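Local structure of secreted protein (Kutzneria albida DSM 43870, 5M6Q) at residues A[12-17]-A[197-202]; A[51-56]-A[218-223]; A[91-96]-A[110-115]; A[127-132]-A[173-178]. The protein is a microbial transglutaminase that probably transfers the gamma-glutamyl group of protein-bound glutamine to amines, forming cross-links. All coordinates share one frame; numbering follows the deposited sequence.

Interaction 1: residues A[12-17]-A[197-202]; sequences SYRTWR and VYQSTL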
# COMPACT_ATOMS: atom_id res chain seq x y z
N SER A 12 -7.85 -5.93 -18.77
CA SER A 12 -7.68 -4.89 -17.77
C SER A 12 -7.58 -5.49 -16.36
O SER A 12 -7.05 -4.86 -15.44
CB SER A 12 -8.85 -3.91 -17.82
OG SER A 12 -8.87 -3.24 -19.05
N TYR A 13 -8.13 -6.69 -16.19
CA TYR A 13 -8.09 -7.33 -14.89
C TYR A 13 -8.36 -8.82 -14.99
O TYR A 13 -8.90 -9.30 -15.99
CB TYR A 13 -9.09 -6.69 -13.94
CG TYR A 13 -10.54 -6.90 -14.28
CD1 TYR A 13 -11.19 -6.09 -15.20
CD2 TYR A 13 -11.28 -7.91 -13.66
CE1 TYR A 13 -12.54 -6.27 -15.51
CE2 TYR A 13 -12.63 -8.10 -13.95
CZ TYR A 13 -13.25 -7.28 -14.87
OH TYR A 13 -14.59 -7.47 -15.16
N ARG A 14 -7.96 -9.54 -13.95
CA ARG A 14 -8.28 -10.95 -13.77
C ARG A 14 -8.93 -11.14 -12.40
O ARG A 14 -8.48 -10.55 -11.41
CB ARG A 14 -7.02 -11.81 -13.90
CG ARG A 14 -7.25 -13.30 -13.68
CD ARG A 14 -5.93 -14.05 -13.63
NE ARG A 14 -5.27 -14.08 -14.94
CZ ARG A 14 -3.99 -13.78 -15.15
NH1 ARG A 14 -3.18 -13.43 -14.15
NH2 ARG A 14 -3.50 -13.84 -16.38
N THR A 15 -10.00 -11.93 -12.34
CA THR A 15 -10.67 -12.18 -11.07
C THR A 15 -10.25 -13.51 -10.45
O THR A 15 -10.01 -14.50 -11.15
CB THR A 15 -12.20 -12.15 -11.21
OG1 THR A 15 -12.62 -13.15 -12.13
CG2 THR A 15 -12.68 -10.81 -11.70
N TRP A 16 -10.17 -13.52 -9.12
CA TRP A 16 -9.71 -14.68 -8.37
C TRP A 16 -10.71 -15.08 -7.30
O TRP A 16 -11.14 -14.24 -6.51
CB TRP A 16 -8.37 -14.36 -7.70
CG TRP A 16 -7.24 -14.21 -8.66
CD1 TRP A 16 -6.98 -13.14 -9.45
CD2 TRP A 16 -6.21 -15.16 -8.91
NE1 TRP A 16 -5.84 -13.35 -10.17
CE2 TRP A 16 -5.35 -14.59 -9.87
CE3 TRP A 16 -5.92 -16.44 -8.41
CZ2 TRP A 16 -4.24 -15.25 -10.35
CZ3 TRP A 16 -4.81 -17.09 -8.88
CH2 TRP A 16 -3.98 -16.50 -9.84
N ARG A 17 -11.10 -16.35 -7.27
CA ARG A 17 -11.72 -16.90 -6.08
C ARG A 17 -10.72 -16.73 -4.97
O ARG A 17 -9.53 -16.92 -5.18
CB ARG A 17 -12.06 -18.39 -6.21
CG ARG A 17 -13.14 -18.72 -7.18
CD ARG A 17 -13.06 -20.19 -7.54
NE ARG A 17 -13.61 -21.06 -6.53
CZ ARG A 17 -12.95 -22.06 -5.94
NH1 ARG A 17 -11.68 -22.33 -6.25
NH2 ARG A 17 -13.57 -22.81 -5.04
N VAL A 197 -11.03 -11.46 -5.22
CA VAL A 197 -9.74 -10.80 -5.40
C VAL A 197 -9.56 -10.38 -6.86
O VAL A 197 -9.94 -11.11 -7.79
CB VAL A 197 -8.59 -11.70 -4.90
CG1 VAL A 197 -7.23 -11.26 -5.44
CG2 VAL A 197 -8.58 -11.68 -3.39
N TYR A 198 -9.02 -9.17 -7.06
CA TYR A 198 -8.78 -8.66 -8.40
C TYR A 198 -7.30 -8.45 -8.65
O TYR A 198 -6.57 -8.00 -7.78
CB TYR A 198 -9.49 -7.32 -8.63
CG TYR A 198 -10.97 -7.34 -8.42
CD1 TYR A 198 -11.77 -8.32 -9.01
CD2 TYR A 198 -11.58 -6.36 -7.64
CE1 TYR A 198 -13.15 -8.32 -8.82
CE2 TYR A 198 -12.95 -6.35 -7.45
CZ TYR A 198 -13.73 -7.33 -8.03
OH TYR A 198 -15.08 -7.30 -7.83
N GLN A 199 -6.88 -8.73 -9.87
CA GLN A 199 -5.53 -8.45 -10.31
C GLN A 199 -5.69 -7.52 -11.50
O GLN A 199 -6.14 -7.95 -12.58
CB GLN A 199 -4.79 -9.74 -10.68
CG GLN A 199 -3.40 -9.53 -11.26
CD GLN A 199 -2.84 -10.80 -11.88
OE1 GLN A 199 -3.55 -11.81 -12.00
NE2 GLN A 199 -1.57 -10.76 -12.27
N SER A 200 -5.38 -6.24 -11.30
CA SER A 200 -5.68 -5.22 -12.32
C SER A 200 -4.47 -4.52 -12.89
O SER A 200 -3.41 -4.47 -12.26
CB SER A 200 -6.62 -4.17 -11.73
OG SER A 200 -7.84 -4.76 -11.34
N THR A 201 -4.62 -3.97 -14.09
CA THR A 201 -3.67 -2.98 -14.54
C THR A 201 -3.83 -1.76 -13.65
O THR A 201 -4.89 -1.55 -13.05
CB THR A 201 -3.91 -2.55 -15.99
OG1 THR A 201 -5.14 -1.85 -16.04
CG2 THR A 201 -3.95 -3.74 -16.94
N LEU A 202 -2.79 -0.93 -13.58
CA LEU A 202 -2.87 0.32 -12.84
C LEU A 202 -3.98 1.22 -13.37
O LEU A 202 -4.72 1.81 -12.60
CB LEU A 202 -1.53 1.07 -12.89
CG LEU A 202 -1.60 2.42 -12.17
CD1 LEU A 202 -1.89 2.23 -10.68
CD2 LEU A 202 -0.33 3.24 -12.39
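The indole of Trp16 meets segment 197-202 with its edge: Gln199 OE1 and the backbone O of Val197 both lie near the ring plane, and its ring also meets that of Trp186. Trp16 NE1 gives Gln199 OE1 a weak bond of 3.3 Å. The Arg14 guanidinium also turns an edge to this oxygen, Arg14 NH1 reaching Gln199 OE1 at 2.7 Å, although the poor angle at the hydrogen (126°) makes this bond weak too. Its plane stands 60° from the amide, and the two chains run side by side, both with CG anti to the backbone N. Gln199 OE1 thus receives two weak bonds across the strands. On the other side of the sheet, Thr15 CG2 touches the edge of the Tyr198 ring, 3.8 Å from CD1, while Tyr13 stacks its ring on His204 and offers CB to Ser200 OG at 3.5 Å. Arg14 NH1 and Gln199 NE2 share the carbonyl O of Pro5, with Arg14 NH2 on Pro6 O, so the N-terminal arm is tied to this pair. An alanine at Arg14 would probably leave the Pro5 and Pro6 carbonyls with fewer donors and Gln199 OE1 held across the strands by the weak indole bond alone. Backbone bonds run in both directions between Arg14 and Gln199 and between Trp16 and Val197, and Thr201 N closes the row on Ser12 O at 2.9 Å. Ser200 OG bonds to His187 NE2. This is a regular antiparallel pairing in which strand 13-17 forms one border of the central sheet of the microbial transglutaminase fold.

Interaction 2: residues A[51-56]-A[218-223]; sequences VNLNRE and TVAFAK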
# COMPACT_ATOMS: atom_id res chain seq x y z
N VAL A 51 -2.07 -8.53 4.53
CA VAL A 51 -1.46 -9.85 4.49
C VAL A 51 -0.10 -9.79 3.78
O VAL A 51 0.86 -10.41 4.23
CB VAL A 51 -2.39 -10.85 3.83
CG1 VAL A 51 -1.65 -12.15 3.52
CG2 VAL A 51 -3.57 -11.12 4.78
N ASN A 52 0.00 -9.02 2.72
CA ASN A 52 1.27 -8.96 2.00
C ASN A 52 2.39 -8.20 2.73
O ASN A 52 3.56 -8.46 2.49
CB ASN A 52 1.06 -8.36 0.61
CG ASN A 52 0.40 -9.34 -0.35
OD1 ASN A 52 0.40 -10.55 -0.11
ND2 ASN A 52 -0.17 -8.83 -1.42
N LEU A 53 2.05 -7.28 3.63
CA LEU A 53 3.08 -6.65 4.43
C LEU A 53 3.70 -7.61 5.45
O LEU A 53 4.84 -7.43 5.84
CB LEU A 53 2.53 -5.42 5.15
CG LEU A 53 2.15 -4.31 4.19
CD1 LEU A 53 1.28 -3.29 4.88
CD2 LEU A 53 3.42 -3.65 3.64
N ASN A 54 2.94 -8.64 5.85
CA ASN A 54 3.50 -9.75 6.63
C ASN A 54 3.98 -9.24 7.99
O ASN A 54 4.99 -9.69 8.52
CB ASN A 54 4.65 -10.43 5.87
CG ASN A 54 5.08 -11.76 6.50
OD1 ASN A 54 4.32 -12.37 7.25
ND2 ASN A 54 6.29 -12.21 6.19
N ARG A 55 3.23 -8.30 8.54
CA ARG A 55 3.63 -7.62 9.75
C ARG A 55 2.57 -7.65 10.82
O ARG A 55 1.55 -6.96 10.72
CB ARG A 55 3.99 -6.18 9.44
CG ARG A 55 5.40 -6.07 8.96
CD ARG A 55 5.72 -4.65 8.66
NE ARG A 55 5.48 -3.77 9.80
CZ ARG A 55 5.59 -2.45 9.71
NH1 ARG A 55 5.93 -1.90 8.55
NH2 ARG A 55 5.36 -1.69 10.77
N GLU A 56 2.83 -8.44 11.86
CA GLU A 56 1.84 -8.66 12.90
C GLU A 56 1.56 -7.40 13.71
O GLU A 56 0.53 -7.32 14.37
CB GLU A 56 2.30 -9.78 13.83
CG GLU A 56 3.59 -9.47 14.55
CD GLU A 56 4.01 -10.61 15.45
OE1 GLU A 56 3.27 -10.90 16.42
OE2 GLU A 56 5.06 -11.21 15.16
N THR A 218 1.88 4.55 -1.75
CA THR A 218 2.38 4.52 -0.38
C THR A 218 3.47 3.49 -0.26
O THR A 218 3.38 2.40 -0.81
CB THR A 218 1.24 4.20 0.61
OG1 THR A 218 0.23 5.21 0.48
CG2 THR A 218 1.75 4.16 2.05
N VAL A 219 4.52 3.87 0.44
CA VAL A 219 5.65 2.99 0.67
C VAL A 219 5.60 2.55 2.11
O VAL A 219 5.43 3.38 3.01
CB VAL A 219 6.98 3.70 0.35
CG1 VAL A 219 8.14 2.73 0.51
CG2 VAL A 219 6.94 4.29 -1.04
N ALA A 220 5.76 1.26 2.34
CA ALA A 220 5.77 0.72 3.70
C ALA A 220 6.71 -0.46 3.75
O ALA A 220 6.99 -1.10 2.73
CB ALA A 220 4.35 0.30 4.14
N PHE A 221 7.22 -0.75 4.94
CA PHE A 221 8.09 -1.90 5.10
C PHE A 221 7.28 -3.16 5.23
O PHE A 221 6.33 -3.24 6.00
CB PHE A 221 9.02 -1.71 6.30
CG PHE A 221 10.18 -0.82 5.99
CD1 PHE A 221 11.14 -1.22 5.08
CD2 PHE A 221 10.30 0.43 6.57
CE1 PHE A 221 12.20 -0.41 4.76
CE2 PHE A 221 11.36 1.25 6.26
CZ PHE A 221 12.31 0.83 5.35
N ALA A 222 7.64 -4.14 4.42
CA ALA A 222 7.08 -5.47 4.53
C ALA A 222 8.14 -6.36 5.15
O ALA A 222 9.34 -6.10 5.03
CB ALA A 222 6.63 -6.00 3.17
N LYS A 223 7.72 -7.42 5.81
CA LYS A 223 8.68 -8.40 6.30
C LYS A 223 8.85 -9.50 5.25
O LYS A 223 7.87 -10.09 4.80
CB LYS A 223 8.21 -8.97 7.63
CG LYS A 223 9.17 -9.99 8.21
CD LYS A 223 8.63 -10.61 9.48
CE LYS A 223 9.35 -11.91 9.82
NZ LYS A 223 8.90 -12.44 11.13
O HOH W 1 6.54 0.83 7.10
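Ala220 begins the contact, its CB resting 4.1 Å from CD2 of Leu53 in the last turn of helix 47-53. At Phe221 the backbone takes over. Its O accepts a nearly straight bond from Arg55 NH1 (2.9 Å, 167° at the hydrogen) and lies in the guanidinium plane, while Arg55 CD crowds the same oxygen. The bend of the arginine chain at chi3, 56°, sets NE aside from the extended line. A water bridges the same two residues, accepting from Phe221 N and, at 3.2 Å, from Arg55 NH1, so NH1 meets Phe221 O directly and Phe221 N through the water. Ala222 then presses CB against Leu53 CD2 at 4.0 Å and brings CA to 3.3 Å from Leu53 O. The same carbonyl accepts the backbone N of Lys223 at 2.9 Å, which ties the end of the helix directly to the strand. Lys223 O receives the last bond: Asn54 ND2 reaches it at 3.0 Å from above the carbonyl plane, with the oxygen close to the plane of the asparagine amide. Asn54 takes positive phi just after the helix, and its CB points toward the strand. Lys223 CB meanwhile packs on Asn54 O at 3.4 Å. Arg55 NH2 forms a salt bridge with Asp57, which helps fix the guanidinium. The helix end thus lies against the closing part of strand 214-223, with helix 35-41 next to Asn54, helix 70-84 touching Val219 and Phe221, and strand 122-131 bonded to Ala220 and Ala222.

Interaction 3: residues A[91-96]-A[110-115]; sequences AQYEAA and VKALPS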
# COMPACT_ATOMS: atom_id res chain seq x y z
N ALA A 91 19.03 3.14 15.05
CA ALA A 91 19.77 4.41 15.11
C ALA A 91 20.57 4.67 13.82
O ALA A 91 20.69 5.82 13.37
CB ALA A 91 20.70 4.43 16.34
N GLN A 92 21.10 3.61 13.22
CA GLN A 92 21.87 3.75 11.99
C GLN A 92 20.96 4.10 10.82
O GLN A 92 21.35 4.79 9.89
CB GLN A 92 22.64 2.47 11.68
CG GLN A 92 23.91 2.31 12.51
CD GLN A 92 24.54 0.94 12.32
OE1 GLN A 92 23.83 -0.06 12.15
NE2 GLN A 92 25.86 0.89 12.35
N TYR A 93 19.73 3.60 10.88
CA TYR A 93 18.73 3.90 9.87
C TYR A 93 18.37 5.39 9.91
O TYR A 93 18.27 6.06 8.88
CB TYR A 93 17.50 3.00 10.09
CG TYR A 93 16.24 3.38 9.35
CD1 TYR A 93 15.33 4.27 9.91
CD2 TYR A 93 15.96 2.85 8.10
CE1 TYR A 93 14.18 4.62 9.24
CE2 TYR A 93 14.80 3.19 7.42
CZ TYR A 93 13.92 4.08 8.00
OH TYR A 93 12.77 4.42 7.34
N GLU A 94 18.21 5.93 11.11
CA GLU A 94 17.84 7.33 11.27
C GLU A 94 18.95 8.21 10.69
O GLU A 94 18.68 9.17 9.98
CB GLU A 94 17.58 7.67 12.74
CG GLU A 94 17.10 9.09 12.95
CD GLU A 94 16.62 9.35 14.37
OE1 GLU A 94 16.40 8.38 15.14
OE2 GLU A 94 16.46 10.54 14.73
N ALA A 95 20.19 7.86 10.99
CA ALA A 95 21.32 8.62 10.46
C ALA A 95 21.40 8.52 8.93
O ALA A 95 21.67 9.51 8.27
CB ALA A 95 22.62 8.14 11.10
N ALA A 96 21.15 7.34 8.38
CA ALA A 96 21.24 7.14 6.94
C ALA A 96 20.15 7.91 6.20
O ALA A 96 20.38 8.53 5.16
CB ALA A 96 21.14 5.65 6.61
N VAL A 110 11.42 8.13 9.63
CA VAL A 110 11.96 7.44 10.80
C VAL A 110 10.87 6.57 11.43
O VAL A 110 11.09 5.42 11.75
CB VAL A 110 12.56 8.43 11.83
CG1 VAL A 110 13.05 7.67 13.06
CG2 VAL A 110 13.70 9.23 11.20
N LYS A 111 9.68 7.14 11.57
CA LYS A 111 8.54 6.42 12.11
C LYS A 111 8.18 5.16 11.29
O LYS A 111 7.63 4.19 11.82
CB LYS A 111 7.34 7.37 12.18
CG LYS A 111 6.17 6.86 13.00
CD LYS A 111 4.82 7.38 12.48
CE LYS A 111 4.60 8.85 12.79
NZ LYS A 111 3.20 9.31 12.49
N ALA A 112 8.50 5.18 9.99
CA ALA A 112 8.10 4.11 9.08
C ALA A 112 8.80 2.80 9.39
O ALA A 112 8.27 1.73 9.12
CB ALA A 112 8.35 4.51 7.63
N LEU A 113 10.00 2.87 9.97
CA LEU A 113 10.72 1.66 10.35
C LEU A 113 10.10 0.96 11.56
O LEU A 113 9.90 1.57 12.61
CB LEU A 113 12.18 1.99 10.66
CG LEU A 113 13.10 0.81 10.99
CD1 LEU A 113 13.58 0.13 9.71
CD2 LEU A 113 14.27 1.31 11.82
N PRO A 114 9.79 -0.34 11.43
CA PRO A 114 9.43 -1.10 12.63
C PRO A 114 10.66 -1.55 13.42
O PRO A 114 11.31 -2.51 13.01
CB PRO A 114 8.65 -2.29 12.09
CG PRO A 114 9.19 -2.48 10.69
CD PRO A 114 9.55 -1.11 10.19
N SER A 115 10.97 -0.87 14.52
CA SER A 115 12.17 -1.15 15.33
C SER A 115 12.36 -2.60 15.77
O SER A 115 13.49 -3.06 15.90
CB SER A 115 12.16 -0.26 16.57
OG SER A 115 12.02 1.10 16.20
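Leu113 lies over one face of the Tyr93 ring where helix 90-99 packs against the short, weakly bonded helix 109-112 and the loop after it, a contact without hydrogen bonds between the two segments at the rim of the transglutaminase fold. The tight part is this CH-pi arrangement: Leu113 CB sits 3.9 Å from the ring centroid, 24° off the normal and shifted toward the rim, and comes to 3.6 Å from Tyr93 CE1. Leu113 CD2 touches Tyr93 CD1 at 3.7 Å, and Val110 CA reaches the ring edge near its plane, 3.9 Å from Tyr93 CE1. Tyr93 CB points toward the other segment, CG lies anti to the backbone N (chi1 166°), and the hydroxyl bonds to Val109 O. The buried ring also packs on Leu80 and Ile83 of helix 70-84 and on Phe221. An alanine at Tyr93 would probably leave the Val109 carbonyl without its hydroxyl partner and open a gap beneath Leu113. The outer side is looser and faces solvent: Glu94, its chain extended, and Val110 are both exposed, and their side chains pass at a slant. The carboxylate lies near Val110 CG1, and Glu94 CG is 3.8 Å from Val110 CG2.

Interaction 4: residues A[127-132]-A[173-178]; sequences FSKRFY and FDYGWF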
# COMPACT_ATOMS: atom_id res chain seq x y z
N PHE A 127 1.86 0.12 -2.11
CA PHE A 127 0.47 -0.12 -2.39
C PHE A 127 -0.15 1.22 -2.71
O PHE A 127 0.42 2.25 -2.38
CB PHE A 127 -0.24 -0.82 -1.23
CG PHE A 127 -0.21 -0.05 0.05
CD1 PHE A 127 -1.20 0.88 0.33
CD2 PHE A 127 0.80 -0.26 0.98
CE1 PHE A 127 -1.18 1.60 1.53
CE2 PHE A 127 0.82 0.46 2.17
CZ PHE A 127 -0.17 1.38 2.44
N SER A 128 -1.30 1.20 -3.36
CA SER A 128 -2.00 2.41 -3.73
C SER A 128 -3.34 2.45 -3.05
O SER A 128 -4.10 1.48 -3.10
CB SER A 128 -2.19 2.50 -5.24
OG SER A 128 -2.88 3.70 -5.55
N LYS A 129 -3.63 3.59 -2.45
CA LYS A 129 -4.88 3.75 -1.74
C LYS A 129 -5.73 4.81 -2.40
O LYS A 129 -5.26 5.90 -2.71
CB LYS A 129 -4.61 4.11 -0.27
CG LYS A 129 -5.85 4.39 0.54
CD LYS A 129 -5.46 5.05 1.88
CE LYS A 129 -6.68 5.48 2.67
NZ LYS A 129 -7.60 4.33 2.98
N ARG A 130 -6.99 4.48 -2.61
CA ARG A 130 -7.96 5.42 -3.12
C ARG A 130 -8.96 5.74 -2.01
O ARG A 130 -9.38 4.85 -1.26
CB ARG A 130 -8.69 4.85 -4.35
CG ARG A 130 -7.75 4.36 -5.46
CD ARG A 130 -8.51 4.01 -6.74
NE ARG A 130 -9.29 5.14 -7.26
CZ ARG A 130 -10.07 5.08 -8.34
NH1 ARG A 130 -10.17 3.96 -9.04
NH2 ARG A 130 -10.75 6.16 -8.73
N PHE A 131 -9.32 7.00 -1.90
CA PHE A 131 -10.16 7.44 -0.80
C PHE A 131 -10.90 8.73 -1.15
O PHE A 131 -10.76 9.27 -2.25
CB PHE A 131 -9.31 7.62 0.47
CG PHE A 131 -8.21 8.66 0.35
CD1 PHE A 131 -7.02 8.37 -0.30
CD2 PHE A 131 -8.37 9.92 0.92
CE1 PHE A 131 -6.00 9.31 -0.39
CE2 PHE A 131 -7.35 10.89 0.83
CZ PHE A 131 -6.17 10.58 0.18
N TYR A 132 -11.71 9.20 -0.21
CA TYR A 132 -12.52 10.39 -0.38
C TYR A 132 -11.90 11.54 0.41
O TYR A 132 -11.48 11.36 1.56
CB TYR A 132 -13.96 10.10 0.07
CG TYR A 132 -14.96 11.22 -0.11
CD1 TYR A 132 -15.14 11.85 -1.32
CD2 TYR A 132 -15.76 11.61 0.95
CE1 TYR A 132 -16.08 12.86 -1.48
CE2 TYR A 132 -16.71 12.60 0.81
CZ TYR A 132 -16.87 13.22 -0.39
OH TYR A 132 -17.82 14.21 -0.49
N PHE A 173 -12.82 3.03 0.91
CA PHE A 173 -11.52 3.05 0.27
C PHE A 173 -11.32 1.90 -0.71
O PHE A 173 -12.12 0.98 -0.76
CB PHE A 173 -10.42 3.03 1.34
CG PHE A 173 -10.62 1.97 2.40
CD1 PHE A 173 -10.63 0.62 2.06
CD2 PHE A 173 -10.81 2.33 3.72
CE1 PHE A 173 -10.81 -0.36 3.03
CE2 PHE A 173 -11.00 1.35 4.70
CZ PHE A 173 -11.00 0.01 4.35
N ASP A 174 -10.23 1.98 -1.47
CA ASP A 174 -9.68 0.79 -2.10
C ASP A 174 -8.19 0.78 -1.78
O ASP A 174 -7.56 1.84 -1.61
CB ASP A 174 -9.93 0.78 -3.62
CG ASP A 174 -9.94 -0.65 -4.21
OD1 ASP A 174 -9.64 -1.63 -3.48
OD2 ASP A 174 -10.26 -0.81 -5.40
N TYR A 175 -7.65 -0.42 -1.64
CA TYR A 175 -6.21 -0.65 -1.51
C TYR A 175 -5.77 -1.56 -2.61
O TYR A 175 -6.40 -2.59 -2.84
CB TYR A 175 -5.87 -1.31 -0.17
CG TYR A 175 -5.95 -0.37 0.99
CD1 TYR A 175 -7.17 -0.08 1.59
CD2 TYR A 175 -4.81 0.23 1.49
CE1 TYR A 175 -7.24 0.80 2.67
CE2 TYR A 175 -4.87 1.11 2.57
CZ TYR A 175 -6.09 1.39 3.15
OH TYR A 175 -6.14 2.26 4.22
N GLY A 176 -4.66 -1.22 -3.26
CA GLY A 176 -4.10 -2.07 -4.29
C GLY A 176 -2.64 -2.37 -4.02
O GLY A 176 -1.81 -1.48 -3.96
N TRP A 177 -2.34 -3.65 -3.87
CA TRP A 177 -0.99 -4.10 -3.62
C TRP A 177 -0.20 -4.13 -4.92
O TRP A 177 -0.65 -4.73 -5.90
CB TRP A 177 -0.99 -5.47 -2.98
CG TRP A 177 0.39 -6.02 -2.86
CD1 TRP A 177 1.03 -6.86 -3.73
CD2 TRP A 177 1.33 -5.74 -1.82
NE1 TRP A 177 2.30 -7.13 -3.29
CE2 TRP A 177 2.51 -6.46 -2.12
CE3 TRP A 177 1.28 -4.97 -0.67
CZ2 TRP A 177 3.62 -6.43 -1.29
CZ3 TRP A 177 2.39 -4.94 0.16
CH2 TRP A 177 3.54 -5.67 -0.16
N PHE A 178 0.95 -3.47 -4.94
CA PHE A 178 1.76 -3.41 -6.15
C PHE A 178 2.60 -4.67 -6.33
O PHE A 178 3.57 -4.88 -5.61
CB PHE A 178 2.68 -2.19 -6.13
CG PHE A 178 3.28 -1.86 -7.47
CD1 PHE A 178 2.82 -2.47 -8.64
CD2 PHE A 178 4.29 -0.91 -7.56
CE1 PHE A 178 3.37 -2.15 -9.88
CE2 PHE A 178 4.84 -0.57 -8.80
CZ PHE A 178 4.37 -1.19 -9.96
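In the middle of the central antiparallel sheet, strand 122-131 runs beside strand 174-179, and Lys129 and Tyr175 face each other across them as a non-hydrogen-bonded pair. Lys129 CG lies over one face of the Tyr175 ring in a CH-pi contact, 4.2 Å from the centroid and toward the rim. A bend at chi4 (59°) then turns NZ to the phenol, where Lys129 NZ donates to Tyr175 OH at 2.8 Å. The ammonium has a second hydroxyl partner in Tyr162, and both oxygens would be expected to ease the burial of its charge. Phe173 CB also approaches Lys129 NZ, at 3.5 Å. On the same face of the sheet Phe127 lies alongside Tyr175, their ring planes 41° apart; Phe127 CD1 meets Tyr175 CD2 at 3.8 Å. Within the microbial transglutaminase fold these two strands form part of the sheet core, packed on this face against Thr49 of helix 47-53. Backbone bonds pass both ways between Ser128 and Gly176 and between Arg130 and Asp174, with Ser128 N reaching Gly176 O at 2.8 Å. On the opposite face Arg130 and Asp174 touch through their CB atoms at 4.3 Å, but their charged ends part: Arg130 NH1 bonds to the O atoms of Arg207 and Tyr205, whereas Asp174 OD2 accepts from His187 ND1, a pairing that resembles the Asp-His couple of the family's Cys-His-Asp triad. Gly176 brings no side chain to this face, and Ser128 OG turns to Val216 O and Gln215 NE2.

Overall arrangement
Interactions 1, 2 and 4 all involve one antiparallel sheet, in which strand 13-17 forms a border, followed by 196-200, 184-188, 174-179, 122-131 and 214-223. Strand 214-223 of interaction 2 and strand 122-131 of interaction 4 are neighbours, and the two contacts touch: Thr218 N probably bonds to Phe127 O, and Asn52 and Leu53 pack on Trp177. Their centres are 14 Å apart, as are those of interactions 1 and 4. Interaction 3 lies beyond the sheet, about 35 Å from interaction 1 between centres, and meets interaction 2 where Phe221 packs on Tyr93 and Ala112. Along the chain, interactions 1 and 2 alternate and span both 3 and 4, joining the N-terminal strand and helix 47-53 to strands near the C-terminus.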